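Local coordinates for uncharacterized protein DUF1470 (Jannaschia sp. CCS1, PDB 3H0N) that is of unknown function but carries a treble-clef zinc finger and possibly acts as a stress-induced transcription regulator, at residues R13-L18 and L44-D48. Residues are numbered along the deposited sequence; the frame is centred on the assembly and turned at random.
Sequences RVSLDL and LLKDD
Leu-44, ending helix 38-44, lies against helix 10-22, its CG 4.1 Å from Val-14 CG1, the side chains crossing at about a right angle. With CG anti to the backbone N (chi1 -179°), its methyls settle on neighbouring residues: CD1 presses on Asp-17 CB at 3.5 Å, CD2 meets Leu-18 CB at 4.0 Å. Cut back to an alanine here, the side chain would probably leave a gap beside Val-14, Asp-17 and Leu-18. A water 2.9 Å from Leu-44 O also bonds Asp-17 OD2. Leu-45 leaves helical geometry and begins a type I beta turn to Asp-48; this tight link between helices 38-44 and 49-54 lies in the largely helical ABATE domain. Leu-45 CD2 reaches Val-14 CG1 at 4.3 Å, and its side chain touches Phe-63 and Trp-125 of helices 58-78 and 121-138. Asp-47 OD2 receives a weak, bent bond from Arg-13 NH2 (3.1 Å, 127°), part of a salt bridge whose guanidinium and carboxylate planes lie 56° apart. A second water, in the guanidinium plane, accepts from Arg-13 NE at 2.8 Å and donates weakly to Asp-47 OD2. Arg-13 NH1 bonds Leu-4 O and Ser-6 O. Asp-48 N-caps helix 49-54, its OD1 taking Ala-50 N.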
ATOM      1  N   ARG A  13      11.834   6.139   0.065  1.00 10.69           N
ATOM      2  CA  ARG A  13      12.742   7.272  -0.012  1.00 10.32           C
ATOM      3  C   ARG A  13      13.592   7.399   1.241  1.00 11.33           C
ATOM      4  O   ARG A  13      14.813   7.574   1.156  1.00 11.84           O
ATOM      5  CB  ARG A  13      11.931   8.554  -0.192  1.00 11.11           C
ATOM      6  CG  ARG A  13      12.740   9.828  -0.219  1.00 13.58           C
ATOM      7  CD  ARG A  13      11.897  11.066  -0.442  1.00 14.43           C
ATOM      8  NE  ARG A  13      10.881  11.356   0.564  1.00 16.11           N
ATOM      9  CZ  ARG A  13       9.553  11.074   0.482  1.00 11.93           C
ATOM     10  NH1 ARG A  13       9.001  10.389  -0.509  1.00 15.23           N
ATOM     11  NH2 ARG A  13       8.778  11.490   1.473  1.00 19.18           N
ATOM     12  N   VAL A  14      12.968   7.308   2.401  1.00 11.37           N
ATOM     13  CA  VAL A  14      13.694   7.441   3.648  1.00 10.38           C
ATOM     14  C   VAL A  14      14.660   6.258   3.798  1.00 11.83           C
ATOM     15  O   VAL A  14      15.780   6.424   4.270  1.00 10.69           O
ATOM     16  CB  VAL A  14      12.732   7.562   4.830  1.00 10.07           C
ATOM     17  CG1 VAL A  14      13.441   7.422   6.180  1.00 10.26           C
ATOM     18  CG2 VAL A  14      11.999   8.909   4.801  1.00 12.37           C
ATOM     19  N   SER A  15      14.253   5.061   3.379  1.00 11.10           N
ATOM     20  CA  SER A  15      15.142   3.886   3.472  1.00 10.48           C
ATOM     21  C   SER A  15      16.438   4.130   2.686  1.00 10.63           C
ATOM     22  O   SER A  15      17.535   3.927   3.201  1.00 10.45           O
ATOM     23  CB  SER A  15      14.480   2.638   2.872  1.00 12.21           C
ATOM     24  OG  SER A  15      13.421   2.153   3.676  1.00 11.04           O
ATOM     25  N   LEU A  16      16.290   4.591   1.455  1.00 10.84           N
ATOM     26  CA  LEU A  16      17.460   4.866   0.591  1.00 11.12           C
ATOM     27  C   LEU A  16      18.328   5.937   1.192  1.00 10.10           C
ATOM     28  O   LEU A  16      19.560   5.792   1.268  1.00 10.45           O
ATOM     29  CB  LEU A  16      17.021   5.282  -0.815  1.00 11.12           C
ATOM     30  CG  LEU A  16      16.243   4.211  -1.591  1.00 12.11           C
ATOM     31  CD1 LEU A  16      15.503   4.864  -2.785  1.00 12.64           C
ATOM     32  CD2 LEU A  16      17.138   3.071  -2.096  1.00 13.72           C
ATOM     33  N   ASP A  17      17.710   7.031   1.601  1.00  9.83           N
ATOM     34  CA  ASP A  17      18.443   8.165   2.155  1.00  9.92           C
ATOM     35  C   ASP A  17      19.175   7.798   3.473  1.00  9.04           C
ATOM     36  O   ASP A  17      20.320   8.211   3.667  1.00 10.16           O
ATOM     37  CB  ASP A  17      17.511   9.346   2.422  1.00 10.29           C
ATOM     38  CG  ASP A  17      17.062  10.054   1.157  1.00 14.87           C
ATOM     39  OD1 ASP A  17      17.609   9.766   0.079  1.00 16.99           O
ATOM     40  OD2 ASP A  17      16.175  10.929   1.310  1.00 18.07           O
ATOM     41  N   LEU A  18      18.509   7.020   4.312  1.00  9.65           N
ATOM     42  CA  LEU A  18      19.075   6.634   5.612  1.00  9.07           C
ATOM     43  C   LEU A  18      20.268   5.715   5.380  1.00  9.39           C
ATOM     44  O   LEU A  18      21.337   5.899   5.979  1.00  9.80           O
ATOM     45  CB  LEU A  18      17.996   5.965   6.481  1.00 11.25           C
ATOM     46  CG  LEU A  18      18.550   5.333   7.760  1.00 10.30           C
ATOM     47  CD1 LEU A  18      19.253   6.337   8.683  1.00  9.09           C
ATOM     48  CD2 LEU A  18      17.382   4.632   8.443  1.00 11.92           C
ATOM     49  N   LEU A  44      16.668  14.142   7.237  1.00 11.86           N
ATOM     50  CA  LEU A  44      16.066  12.901   6.777  1.00 11.37           C
ATOM     51  C   LEU A  44      14.543  12.851   6.916  1.00 11.92           C
ATOM     52  O   LEU A  44      13.823  12.397   6.013  1.00 13.46           O
ATOM     53  CB  LEU A  44      16.682  11.717   7.519  1.00 10.50           C
ATOM     54  CG  LEU A  44      16.170  10.324   7.146  1.00  9.22           C
ATOM     55  CD1 LEU A  44      16.686   9.912   5.724  1.00  9.89           C
ATOM     56  CD2 LEU A  44      16.586   9.290   8.175  1.00 10.32           C
ATOM     57  N   LEU A  45      14.062  13.310   8.076  1.00 10.88           N
ATOM     58  CA  LEU A  45      12.664  13.190   8.445  1.00 10.67           C
ATOM     59  C   LEU A  45      11.904  14.506   8.303  1.00 11.66           C
ATOM     60  O   LEU A  45      10.827  14.651   8.866  1.00 12.07           O
ATOM     61  CB  LEU A  45      12.544  12.717   9.902  1.00 12.01           C
ATOM     62  CG  LEU A  45      13.282  11.398  10.187  1.00  9.38           C
ATOM     63  CD1 LEU A  45      13.151  11.017  11.673  1.00 10.60           C
ATOM     64  CD2 LEU A  45      12.817  10.310   9.267  1.00 11.90           C
ATOM     65  N   LYS A  46      12.435  15.467   7.540  1.00 11.80           N
ATOM     66  CA  LYS A  46      11.839  16.821   7.438  1.00 13.04           C
ATOM     67  C   LYS A  46      10.385  16.822   6.962  1.00 13.88           C
ATOM     68  O   LYS A  46       9.631  17.741   7.259  1.00 14.40           O
ATOM     69  CB  LYS A  46      12.681  17.692   6.498  1.00 14.49           C
ATOM     70  CG  LYS A  46      12.634  17.238   5.025  1.00 15.30           C
ATOM     71  CD  LYS A  46      13.584  18.054   4.140  1.00 20.56           C
ATOM     72  CE  LYS A  46      13.277  17.815   2.658  1.00 28.86           C
ATOM     73  N   ASP A  47       9.959  15.805   6.221  1.00 15.21           N
ATOM     74  CA  ASP A  47       8.574  15.837   5.703  1.00 16.00           C
ATOM     75  C   ASP A  47       7.555  15.564   6.808  1.00 14.68           C
ATOM     76  O   ASP A  47       6.356  15.729   6.592  1.00 17.10           O
ATOM     77  CB  ASP A  47       8.398  14.844   4.546  1.00 17.32           C
ATOM     78  CG  ASP A  47       9.197  15.237   3.298  1.00 28.23           C
ATOM     79  OD1 ASP A  47       9.580  16.421   3.170  1.00 31.59           O
ATOM     80  OD2 ASP A  47       9.439  14.350   2.450  1.00 32.84           O
ATOM     81  N   ASP A  48       8.034  15.146   7.998  1.00 13.71           N
ATOM     82  CA  ASP A  48       7.172  14.893   9.147  1.00 14.54           C
ATOM     83  C   ASP A  48       7.533  15.798  10.313  1.00 10.79           C
ATOM     84  O   ASP A  48       8.411  15.478  11.140  1.00 10.62           O
ATOM     85  CB  ASP A  48       7.244  13.431   9.606  1.00 15.30           C
ATOM     86  CG  ASP A  48       6.286  13.153  10.739  1.00 20.64           C
ATOM     87  OD1 ASP A  48       5.340  13.934  10.918  1.00 27.17           O
ATOM     88  OD2 ASP A  48       6.472  12.165  11.448  1.00 23.22           O
TER
HETATM   89  O   HOH W   1      12.294  12.659   2.574  1.00 30.32           O
HETATM   90  O   HOH W   2      14.270  11.628   3.265  1.00 25.13           O